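Local structure of tail spike protein gp49 (4RU4) at residues B[546-551]-B[561-566]. The protein serves as the trimeric tailspike of Pseudomonas phage LKA1, a lyase that degrades the O-specific polysaccharide of the host cell during virus entry. Sequence-based numbering, arbitrary orientation.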
# COMPACT_ATOMS: atom_id res chain seq x y z
N VAL B 546 20.00 15.86 -30.66
CA VAL B 546 21.08 16.61 -30.02
C VAL B 546 20.91 18.13 -30.17
O VAL B 546 20.60 18.61 -31.28
CB VAL B 546 22.44 16.20 -30.66
CG1 VAL B 546 23.60 17.06 -30.13
CG2 VAL B 546 22.71 14.69 -30.40
N GLN B 547 21.10 18.88 -29.09
CA GLN B 547 21.21 20.35 -29.17
C GLN B 547 22.59 20.82 -28.75
O GLN B 547 23.20 20.24 -27.86
CB GLN B 547 20.15 21.03 -28.28
CG GLN B 547 18.74 20.50 -28.50
CD GLN B 547 18.19 20.85 -29.88
OE1 GLN B 547 18.62 21.83 -30.50
NE2 GLN B 547 17.22 20.08 -30.34
N VAL B 548 23.09 21.85 -29.42
CA VAL B 548 24.32 22.49 -29.00
C VAL B 548 24.14 24.01 -29.07
O VAL B 548 23.66 24.54 -30.07
CB VAL B 548 25.53 22.08 -29.89
CG1 VAL B 548 26.84 22.57 -29.26
CG2 VAL B 548 25.58 20.56 -30.11
N THR B 549 24.54 24.70 -28.01
CA THR B 549 24.51 26.16 -27.98
C THR B 549 25.82 26.69 -27.41
O THR B 549 26.37 26.11 -26.48
CB THR B 549 23.31 26.65 -27.12
OG1 THR B 549 22.08 26.27 -27.76
CG2 THR B 549 23.34 28.17 -26.92
N LYS B 550 26.33 27.78 -27.99
CA LYS B 550 27.52 28.45 -27.45
C LYS B 550 27.13 29.44 -26.36
O LYS B 550 26.20 30.24 -26.55
CB LYS B 550 28.26 29.21 -28.57
CG LYS B 550 29.19 30.33 -28.06
CD LYS B 550 30.01 30.92 -29.20
CE LYS B 550 30.47 32.33 -28.92
NZ LYS B 550 31.66 32.67 -29.73
N THR B 551 27.82 29.36 -25.22
CA THR B 551 27.67 30.35 -24.16
C THR B 551 28.99 30.96 -23.64
O THR B 551 30.11 30.48 -23.93
CB THR B 551 26.89 29.79 -22.94
OG1 THR B 551 27.72 28.87 -22.23
CG2 THR B 551 25.57 29.12 -23.38
N GLY B 561 30.53 32.25 -34.37
CA GLY B 561 30.62 30.84 -34.61
C GLY B 561 29.27 30.15 -34.45
O GLY B 561 28.45 30.53 -33.61
N VAL B 562 29.06 29.12 -35.27
CA VAL B 562 27.83 28.35 -35.28
C VAL B 562 28.11 27.00 -34.64
O VAL B 562 28.93 26.22 -35.12
CB VAL B 562 27.31 28.16 -36.74
CG1 VAL B 562 26.01 27.38 -36.77
CG2 VAL B 562 27.14 29.53 -37.43
N ALA B 563 27.42 26.74 -33.53
CA ALA B 563 27.55 25.51 -32.78
C ALA B 563 26.75 24.39 -33.44
O ALA B 563 25.56 24.55 -33.68
CB ALA B 563 27.04 25.72 -31.33
N ILE B 564 27.42 23.27 -33.70
CA ILE B 564 26.81 22.09 -34.32
C ILE B 564 27.37 20.83 -33.67
O ILE B 564 28.18 20.92 -32.75
CB ILE B 564 27.11 22.02 -35.84
CG1 ILE B 564 28.62 21.89 -36.07
CG2 ILE B 564 26.55 23.28 -36.56
CD1 ILE B 564 29.04 21.67 -37.56
N ALA B 565 26.92 19.67 -34.13
CA ALA B 565 27.59 18.42 -33.78
C ALA B 565 27.77 17.63 -35.07
O ALA B 565 26.81 17.40 -35.81
CB ALA B 565 26.75 17.63 -32.81
N ASN B 566 28.99 17.20 -35.35
CA ASN B 566 29.23 16.43 -36.57
C ASN B 566 30.49 15.62 -36.40
O ASN B 566 31.54 16.23 -36.29
CB ASN B 566 29.42 17.36 -37.79
CG ASN B 566 29.55 16.58 -39.10
OD1 ASN B 566 29.13 15.42 -39.18
ND2 ASN B 566 30.11 17.21 -40.13
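Val548 meets Ala563 and Ala565 in the interior of the Ig-like domain towards the C-terminus of the chain, where two strands from different sheets lie face to face. No hydrogen bond passes between 546-551 and 561-566; methyl groups make the contact. The strands run roughly antiparallel (151°), with their axes 5.8 Å apart at the closest.

The apolar contacts centre on the two branches of Val548. CG1, anti to the backbone N (chi1 -170°), lies 3.8 Å from Ala563 CB, while CG2, beside that N, reaches Ala565 CB at 4.2 Å. Between the two alanines, Val548 CG2 also rests 3.7 Å from the carbonyl O of Ile564, so the valine straddles this part of the opposing backbone. Ala563 CB in turn packs against main chain, 3.8 Å from Val548 O and 4.0 Å from Lys550 N. Farther along, Val546 CG1 meets the same Ala565 CB at 4.2 Å, so that this alanine methyl is touched by both valines. Leu575 of strand 572-578 also touches Val548.

Polar groups find their partners beyond the pair. The extended Lys550 chain carries NZ to the carbonyl oxygens of Val560 and Ser554 and to Asn591 OD1. On the other face of its strand, Gln547 OE1 hydrogen-bonds to Thr549 OG1 of a second subunit, and Thr549 OG1 is bonded likewise by Gln547 of a third, so that face is turned to the trimer interface. Backbone bonds tie 546-551 to strand 590-600, and Val562 and Ile564 to strand 572-578.

Cohesion here is therefore van der Waals packing between two separately hydrogen-bonded sheets, as in a beta-sandwich; the small alanine side chains let the strands approach closely, while Gln547 and Thr549, on the other face of the strand, help join the three subunits.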